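Local coordinates for Slr0280 protein (Synechocystis sp., PDB 5H3K) that is of unknown function but carries a domain of the phosphodiester glycosidase (NAGPA) family, and so may cleave phosphodiester-linked sugars, at residues Ile365-Ala370 with Arg383-Glu388; Ala501-Ile506 with Glu518-Ala523; Ala340-Arg345 with Asn575-Ser580. One frame throughout, in Å; residues are numbered along the deposited sequence.

Contact 1: Ile365-Ala370 with Arg383-Glu388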
loop_
_atom_site.group_PDB
_atom_site.type_symbol
_atom_site.label_atom_id
_atom_site.label_comp_id
_atom_site.label_asym_id
_atom_site.label_seq_id
_atom_site.Cartn_x
_atom_site.Cartn_y
_atom_site.Cartn_z
ATOM N N ILE A 365 0.110 -16.544 12.968
ATOM C CA ILE A 365 1.272 -17.260 13.494
ATOM C C ILE A 365 1.928 -16.517 14.658
ATOM O O ILE A 365 1.815 -15.285 14.759
ATOM C CB ILE A 365 2.342 -17.548 12.401
ATOM C CG1 ILE A 365 3.003 -16.252 11.912
ATOM C CG2 ILE A 365 1.753 -18.346 11.229
ATOM C CD1 ILE A 365 4.247 -16.494 11.061
ATOM N N LEU A 366 2.586 -17.284 15.538
ATOM C CA LEU A 366 3.476 -16.766 16.585
ATOM C C LEU A 366 2.818 -15.793 17.578
ATOM O O LEU A 366 3.491 -14.966 18.175
ATOM C CB LEU A 366 4.725 -16.142 15.952
ATOM C CG LEU A 366 5.620 -17.177 15.268
ATOM C CD1 LEU A 366 6.649 -16.499 14.356
ATOM C CD2 LEU A 366 6.307 -18.029 16.331
ATOM N N ASN A 367 1.500 -15.892 17.735
ATOM C CA ASN A 367 0.744 -15.025 18.635
ATOM C C ASN A 367 1.056 -13.550 18.360
ATOM O O ASN A 367 1.192 -12.743 19.279
ATOM C CB ASN A 367 1.023 -15.389 20.095
ATOM C CG ASN A 367 -0.144 -15.057 21.019
ATOM O OD1 ASN A 367 -1.316 -15.157 20.628
ATOM N ND2 ASN A 367 0.168 -14.667 22.257
ATOM N N ARG A 368 1.142 -13.205 17.079
ATOM C CA ARG A 368 1.532 -11.862 16.672
ATOM C C ARG A 368 0.406 -10.846 16.681
ATOM O O ARG A 368 -0.772 -11.201 16.593
ATOM C CB ARG A 368 2.205 -11.916 15.311
ATOM C CG ARG A 368 3.639 -12.368 15.458
ATOM C CD ARG A 368 4.357 -12.552 14.141
ATOM N NE ARG A 368 5.768 -12.751 14.451
ATOM C CZ ARG A 368 6.741 -12.926 13.563
ATOM N NH1 ARG A 368 6.485 -12.969 12.257
ATOM N NH2 ARG A 368 7.987 -13.072 14.003
ATOM N N GLY A 369 0.794 -9.576 16.797
ATOM C CA GLY A 369 -0.132 -8.458 16.771
ATOM C C GLY A 369 -1.038 -8.492 15.553
ATOM O O GLY A 369 -0.598 -8.847 14.451
ATOM N N ALA A 370 -2.304 -8.131 15.754
ATOM C CA ALA A 370 -3.307 -8.155 14.696
ATOM C C ALA A 370 -4.381 -7.115 14.953
ATOM O O ALA A 370 -4.639 -6.736 16.104
ATOM C CB ALA A 370 -3.937 -9.564 14.571
ATOM N N ARG A 383 -3.052 -9.737 20.337
ATOM C CA ARG A 383 -2.111 -10.722 19.824
ATOM C C ARG A 383 -2.900 -11.988 19.542
ATOM O O ARG A 383 -3.439 -12.620 20.454
ATOM C CB ARG A 383 -0.984 -10.947 20.825
ATOM C CG ARG A 383 -0.218 -9.648 21.083
ATOM C CD ARG A 383 1.058 -9.882 21.874
ATOM N NE ARG A 383 1.825 -8.641 22.048
ATOM C CZ ARG A 383 1.616 -7.750 23.020
ATOM N NH1 ARG A 383 0.656 -7.940 23.916
ATOM N NH2 ARG A 383 2.372 -6.664 23.092
ATOM N N LEU A 384 -2.988 -12.334 18.262
ATOM C CA LEU A 384 -3.980 -13.284 17.793
ATOM C C LEU A 384 -3.429 -14.700 17.620
ATOM O O LEU A 384 -2.350 -14.913 17.066
ATOM C CB LEU A 384 -4.574 -12.780 16.471
ATOM C CG LEU A 384 -5.480 -13.728 15.685
ATOM C CD1 LEU A 384 -6.786 -13.947 16.440
ATOM C CD2 LEU A 384 -5.722 -13.149 14.293
ATOM N N SER A 385 -4.180 -15.679 18.099
ATOM C CA SER A 385 -3.899 -17.063 17.731
ATOM C C SER A 385 -5.209 -17.745 17.354
ATOM O O SER A 385 -6.289 -17.319 17.758
ATOM C CB SER A 385 -3.173 -17.810 18.851
ATOM O OG SER A 385 -3.982 -17.858 20.007
ATOM N N LEU A 386 -5.108 -18.792 16.549
ATOM C CA LEU A 386 -6.294 -19.500 16.097
ATOM C C LEU A 386 -6.003 -20.968 16.273
ATOM O O LEU A 386 -4.933 -21.428 15.893
ATOM C CB LEU A 386 -6.550 -19.209 14.620
ATOM C CG LEU A 386 -7.624 -20.057 13.933
ATOM C CD1 LEU A 386 -9.002 -19.648 14.430
ATOM C CD2 LEU A 386 -7.528 -19.943 12.406
ATOM N N SER A 387 -6.918 -21.707 16.883
ATOM C CA SER A 387 -6.783 -23.156 16.880
ATOM C C SER A 387 -8.037 -23.753 16.269
ATOM O O SER A 387 -9.147 -23.270 16.509
ATOM C CB SER A 387 -6.526 -23.711 18.286
ATOM O OG SER A 387 -7.641 -23.511 19.130
ATOM N N GLU A 388 -7.853 -24.780 15.446
ATOM C CA GLU A 388 -8.983 -25.489 14.870
ATOM C C GLU A 388 -9.037 -26.868 15.482
ATOM O O GLU A 388 -8.048 -27.596 15.453
ATOM C CB GLU A 388 -8.826 -25.615 13.354
ATOM C CG GLU A 388 -8.734 -24.269 12.637
ATOM C CD GLU A 388 -8.838 -24.393 11.133
ATOM O OE1 GLU A 388 -7.925 -24.987 10.507
ATOM O OE2 GLU A 388 -9.843 -23.900 10.577
HETATM O O HOH W 1 -0.699 -16.988 16.268
HETATM O O HOH W 2 -1.457 -13.213 14.901
#
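Gly369 and Arg383 form a non-hydrogen-bonded antiparallel pair, their CA atoms 4.3 Å apart, in the beta hairpin of strands 369-373 and 379-392. Before it the chain makes a tight turn with Leu366 and Asn367 both at positive phi, closed by the bond from Arg368 N to Ile365 O at 3.2 Å. One direct hydrogen bond then ties the two segments: Leu384 N points almost straight at Arg368 O (3.0 Å, 167°), meeting it from above the carbonyl plane. Farther along, waters take over. One accepts from Asn367 N and donates to Leu384 O, while a second donates both to that oxygen and to Arg368 O, at 2.7 Å from the latter.

Among the side chains, Arg383 has CG beside its backbone N (chi1 -60°) and runs extended to NE, with CB resting 3.2 Å from Asn367 O. Leu384, with CG anti to its backbone N, touches Ala370 CB to CB at 3.8 Å, and its CD2 lies near the same methyl. Arg368 turns away from the hairpin partner: CD1 of Leu366 sits 3.6 Å above the centre of its guanidinium, and on the opposite face the ring of Phe520 makes a cation-pi contact. Arg368 NE bonds to Glu518 O, whereas Arg383 NE forms a salt bridge with the Glu518 carboxylate. The apolar share of the interface is thus small; carbonyls and water bridge the widening hairpin mouth, and both arginines spend their polar ends on the 518-520 loop, which probably helps to hold that loop against the hairpin.

Contact 2: Ala501-Ile506 with Glu518-Ala523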
loop_
_atom_site.group_PDB
_atom_site.type_symbol
_atom_site.label_atom_id
_atom_site.label_comp_id
_atom_site.label_asym_id
_atom_site.label_seq_id
_atom_site.Cartn_x
_atom_site.Cartn_y
_atom_site.Cartn_z
ATOM N N ALA A 501 0.166 -8.833 11.668
ATOM C CA ALA A 501 1.513 -8.428 11.298
ATOM C C ALA A 501 2.353 -8.430 12.539
ATOM O O ALA A 501 2.720 -9.497 13.047
ATOM C CB ALA A 501 1.546 -7.060 10.596
ATOM N N GLY A 502 2.653 -7.236 13.037
ATOM C CA GLY A 502 3.334 -7.124 14.309
ATOM C C GLY A 502 4.692 -6.448 14.239
ATOM O O GLY A 502 5.268 -6.263 13.164
ATOM N N PRO A 503 5.226 -6.064 15.405
ATOM C CA PRO A 503 4.563 -6.280 16.699
ATOM C C PRO A 503 3.467 -5.273 16.993
ATOM O O PRO A 503 3.386 -4.211 16.360
ATOM C CB PRO A 503 5.706 -6.172 17.722
ATOM C CG PRO A 503 6.830 -5.476 16.998
ATOM C CD PRO A 503 6.642 -5.673 15.527
ATOM N N LEU A 504 2.607 -5.617 17.941
ATOM C CA LEU A 504 1.657 -4.651 18.474
ATOM C C LEU A 504 2.471 -3.566 19.188
ATOM O O LEU A 504 3.345 -3.883 19.997
ATOM C CB LEU A 504 0.707 -5.343 19.450
ATOM C CG LEU A 504 -0.462 -4.518 19.969
ATOM C CD1 LEU A 504 -1.391 -4.157 18.818
ATOM C CD2 LEU A 504 -1.206 -5.333 21.033
ATOM N N LEU A 505 2.206 -2.299 18.885
ATOM C CA LEU A 505 3.051 -1.214 19.413
ATOM C C LEU A 505 2.363 -0.420 20.520
ATOM O O LEU A 505 2.976 -0.119 21.551
ATOM C CB LEU A 505 3.502 -0.267 18.296
ATOM C CG LEU A 505 4.384 -0.888 17.213
ATOM C CD1 LEU A 505 4.667 0.135 16.118
ATOM C CD2 LEU A 505 5.691 -1.406 17.815
ATOM N N ILE A 506 1.100 -0.066 20.303
ATOM C CA ILE A 506 0.351 0.721 21.286
ATOM C C ILE A 506 -1.002 0.069 21.564
ATOM O O ILE A 506 -1.692 -0.376 20.636
ATOM C CB ILE A 506 0.148 2.179 20.796
ATOM C CG1 ILE A 506 1.499 2.819 20.444
ATOM C CG2 ILE A 506 -0.598 3.004 21.850
ATOM C CD1 ILE A 506 1.407 4.230 19.878
ATOM N N GLU A 518 6.646 -11.773 20.646
ATOM C CA GLU A 518 5.985 -12.090 19.381
ATOM C C GLU A 518 6.898 -12.832 18.400
ATOM O O GLU A 518 6.581 -12.961 17.216
ATOM C CB GLU A 518 5.431 -10.811 18.740
ATOM C CG GLU A 518 4.306 -10.160 19.545
ATOM C CD GLU A 518 3.601 -9.056 18.780
ATOM O OE1 GLU A 518 3.489 -9.171 17.533
ATOM O OE2 GLU A 518 3.138 -8.083 19.420
ATOM N N GLY A 519 8.049 -13.295 18.886
ATOM C CA GLY A 519 8.929 -14.136 18.085
ATOM C C GLY A 519 9.768 -13.453 17.015
ATOM O O GLY A 519 10.224 -14.101 16.070
ATOM N N PHE A 520 9.982 -12.151 17.145
ATOM C CA PHE A 520 10.824 -11.439 16.190
ATOM C C PHE A 520 12.287 -11.547 16.595
ATOM O O PHE A 520 12.605 -11.481 17.786
ATOM C CB PHE A 520 10.390 -9.981 16.122
ATOM C CG PHE A 520 9.081 -9.777 15.392
ATOM C CD1 PHE A 520 7.880 -9.681 16.085
ATOM C CD2 PHE A 520 9.061 -9.692 14.008
ATOM C CE1 PHE A 520 6.665 -9.498 15.399
ATOM C CE2 PHE A 520 7.864 -9.503 13.324
ATOM C CZ PHE A 520 6.671 -9.406 14.020
ATOM N N SER A 521 13.171 -11.711 15.609
ATOM C CA SER A 521 14.598 -11.981 15.858
ATOM C C SER A 521 15.340 -10.781 16.440
ATOM O O SER A 521 14.848 -9.654 16.381
ATOM C CB SER A 521 15.293 -12.412 14.569
ATOM O OG SER A 521 15.437 -11.319 13.666
ATOM N N SER A 522 16.529 -11.024 16.993
ATOM C CA SER A 522 17.386 -9.950 17.479
ATOM C C SER A 522 17.712 -8.988 16.352
ATOM O O SER A 522 17.700 -7.766 16.541
ATOM C CB SER A 522 18.693 -10.513 18.039
ATOM O OG SER A 522 18.436 -11.520 18.994
ATOM N N ALA A 523 18.018 -9.544 15.185
ATOM C CA ALA A 523 18.352 -8.730 14.015
ATOM C C ALA A 523 17.196 -7.800 13.630
ATOM O O ALA A 523 17.404 -6.619 13.321
ATOM C CB ALA A 523 18.732 -9.625 12.842
HETATM O O HOH W 3 4.311 -6.161 20.964
#
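The Phe520 ring carries Pro503 CD over one face, 3.8 Å above the plane and offset toward the rim, a CH-pi contact; Arg368 lies over the other. At the ring edge, in its plane, is Glu518 OE1, and Ala501 O also approaches the edge. CG of Phe520 stands anti to the carbonyl carbon (chi1 -73°), which carries the ring back to the Gly502-Pro503 peptide, with CZ 3.5 Å from Gly502 O. That peptide is cis, and a side chain on Gly502 would collide with Glu518 OE1. From this kink the chain enters strand 504-507, where Leu505 and Ile506 both face Ala573 in a classic beta bulge.

Glu518 reaches the start of the strand with its chain extended beyond CG. Its OE2 accepts Leu504 N through the syn lone pair at 2.9 Å and 158°, and a water 2.7 Å from OE2 links it to Leu504 O. OE1 lies 3.2 Å from Pro503 CA and accepts a further bond from Gly369 N, so both oxygens of this buried carboxylate are engaged; the adjacent Arg383 guanidinium would probably help to keep it ionised. An alanine in place of Glu518 would remove these acceptors and the Arg383 salt bridge, and would probably loosen the 518-520 loop from both strands. Past Phe520, Ser521 is the N-cap of helix 522-526, its OG accepting from Phe524 N.

Contact 3: Ala340-Arg345 with Asn575-Ser580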
loop_
_atom_site.group_PDB
_atom_site.type_symbol
_atom_site.label_atom_id
_atom_site.label_comp_id
_atom_site.label_asym_id
_atom_site.label_seq_id
_atom_site.Cartn_x
_atom_site.Cartn_y
_atom_site.Cartn_z
ATOM N N ALA A 340 0.696 -4.601 3.973
ATOM C CA ALA A 340 0.227 -5.131 5.251
ATOM C C ALA A 340 1.071 -6.265 5.833
ATOM O O ALA A 340 2.037 -6.019 6.565
ATOM C CB ALA A 340 -1.276 -5.531 5.155
ATOM N N GLY A 341 0.713 -7.513 5.538
ATOM C CA GLY A 341 1.300 -8.630 6.262
ATOM C C GLY A 341 2.688 -9.098 5.825
ATOM O O GLY A 341 3.114 -8.874 4.690
ATOM N N PHE A 342 3.385 -9.785 6.731
ATOM C CA PHE A 342 4.665 -10.412 6.417
ATOM C C PHE A 342 4.507 -11.599 5.462
ATOM O O PHE A 342 3.460 -12.260 5.422
ATOM C CB PHE A 342 5.330 -10.879 7.707
ATOM C CG PHE A 342 5.687 -9.756 8.636
ATOM C CD1 PHE A 342 5.010 -9.580 9.834
ATOM C CD2 PHE A 342 6.700 -8.872 8.298
ATOM C CE1 PHE A 342 5.343 -8.528 10.701
ATOM C CE2 PHE A 342 7.048 -7.813 9.155
ATOM C CZ PHE A 342 6.377 -7.644 10.345
ATOM N N PHE A 343 5.553 -11.864 4.693
ATOM C CA PHE A 343 5.541 -12.932 3.707
ATOM C C PHE A 343 6.962 -13.395 3.446
ATOM O O PHE A 343 7.931 -12.727 3.836
ATOM C CB PHE A 343 4.876 -12.462 2.390
ATOM C CG PHE A 343 5.561 -11.264 1.732
ATOM C CD1 PHE A 343 5.262 -9.965 2.131
ATOM C CD2 PHE A 343 6.493 -11.447 0.713
ATOM C CE1 PHE A 343 5.891 -8.858 1.537
ATOM C CE2 PHE A 343 7.128 -10.348 0.113
ATOM C CZ PHE A 343 6.820 -9.049 0.533
ATOM N N ASN A 344 7.065 -14.547 2.797
ATOM C CA ASN A 344 8.337 -15.123 2.390
ATOM C C ASN A 344 8.559 -14.695 0.950
ATOM O O ASN A 344 7.816 -15.098 0.059
ATOM C CB ASN A 344 8.232 -16.647 2.506
ATOM C CG ASN A 344 9.522 -17.363 2.143
ATOM O OD1 ASN A 344 10.305 -16.882 1.327
ATOM N ND2 ASN A 344 9.727 -18.533 2.727
ATOM N N ARG A 345 9.544 -13.836 0.694
ATOM C CA ARG A 345 9.696 -13.335 -0.675
ATOM C C ARG A 345 10.227 -14.410 -1.626
ATOM O O ARG A 345 10.084 -14.299 -2.842
ATOM C CB ARG A 345 10.569 -12.080 -0.728
ATOM C CG ARG A 345 11.944 -12.246 -0.138
ATOM C CD ARG A 345 12.789 -11.002 -0.403
ATOM N NE ARG A 345 13.204 -10.910 -1.804
ATOM C CZ ARG A 345 14.264 -11.541 -2.309
ATOM N NH1 ARG A 345 14.575 -11.404 -3.592
ATOM N NH2 ARG A 345 15.011 -12.317 -1.528
ATOM N N ASN A 575 2.228 -2.454 14.108
ATOM C CA ASN A 575 3.302 -2.400 13.129
ATOM C C ASN A 575 2.973 -3.343 11.986
ATOM O O ASN A 575 2.596 -4.494 12.220
ATOM C CB ASN A 575 4.641 -2.791 13.749
ATOM C CG ASN A 575 5.801 -2.574 12.793
ATOM O OD1 ASN A 575 6.060 -1.437 12.354
ATOM N ND2 ASN A 575 6.487 -3.661 12.428
ATOM N N LEU A 576 3.060 -2.841 10.759
ATOM C CA LEU A 576 2.863 -3.666 9.570
ATOM C C LEU A 576 4.249 -3.945 9.003
ATOM O O LEU A 576 5.253 -3.458 9.547
ATOM C CB LEU A 576 1.978 -2.924 8.550
ATOM C CG LEU A 576 0.536 -2.618 9.009
ATOM C CD1 LEU A 576 -0.243 -1.718 8.010
ATOM C CD2 LEU A 576 -0.241 -3.899 9.281
ATOM N N ASP A 577 4.334 -4.722 7.926
ATOM C CA ASP A 577 5.627 -4.984 7.285
ATOM C C ASP A 577 6.268 -3.656 6.831
ATOM O O ASP A 577 5.576 -2.721 6.423
ATOM C CB ASP A 577 5.413 -5.939 6.099
ATOM C CG ASP A 577 6.707 -6.445 5.475
ATOM O OD1 ASP A 577 7.789 -6.432 6.121
ATOM O OD2 ASP A 577 6.620 -6.899 4.302
ATOM N N GLY A 578 7.591 -3.558 6.930
ATOM C CA GLY A 578 8.267 -2.321 6.571
ATOM C C GLY A 578 9.380 -2.490 5.559
ATOM O O GLY A 578 9.312 -3.361 4.679
ATOM N N GLY A 579 10.411 -1.657 5.675
ATOM C CA GLY A 579 11.514 -1.674 4.727
ATOM C C GLY A 579 11.036 -1.344 3.322
ATOM O O GLY A 579 10.213 -0.443 3.146
ATOM N N SER A 580 11.534 -2.071 2.326
ATOM C CA SER A 580 11.139 -1.839 0.932
ATOM C C SER A 580 9.667 -2.196 0.690
ATOM O O SER A 580 9.080 -1.797 -0.313
ATOM C CB SER A 580 12.032 -2.649 -0.015
ATOM O OG SER A 580 11.924 -4.031 0.276
HETATM O O HOH W 4 7.624 -9.518 4.673
#
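The tight half of this contact centres on the backbone of Asp577, whose N-H donates to Ala340 O at 3.0 Å in a nearly straight bond (171°) that runs almost along the C=O axis. Leu576 CB lies 3.7 Å from the same carbonyl oxygen. The Phe342 ring closes over this part, with Asp577 N over one face. CE2 and CD2 of the ring come equally near the carboxylate, CE2 standing 3.4 Å from Asp577 OD1, and the two planes are turned 55° apart. With CG anti to its backbone N, Asp577 presents OD1 to the ring of Phe342 and OD2 to that of Phe343.

The second of these oxygens serves the looser, wetter side. Asp577 OD2 approaches Phe343 CE1 obliquely at 3.5 Å, the ring and carboxylate almost perpendicular. Direct packing is sparse here, and a water mediates instead: it donates to Asp577 OD2 at 2.8 Å and accepts from Phe343 N at 3.1 Å. The same water lies over one face of the Phe343 ring and at the edge of Phe342. Ser581 OG also bonds to OD2, so the carboxylate is held as well by a residue four positions on.

The contact joins the end of strand 572-576, which lies between strands 531-536 and 504-507 with helix 558-567 packed on Asn575, to the residues after strand 336-339, where Ala340 rests on Asn603 and Ile605 of strand 600-609.

Overall arrangement
Contact 2 is the buried one; contacts 1 and 3 are only partly buried, and contact 3 lies nearest the centre of the chain. Contacts 2 and 3 reach the same antiparallel sheet through neighbouring strands 504-507 and 572-576; just before the first of these, Gly502 N pairs with Asn575 O and Pro503 O with Asn575 N. Contact 1 belongs to the adjoining mixed sheet and meets contact 2 where Gly369 O pairs with Ala501 N. Chemistry follows place: hairpin carbonyls and arginines in contact 1, an enclosed carboxylate with ring and proline in contact 2, aromatic rings around a hydrated aspartate in contact 3, whose long loop encloses the other two.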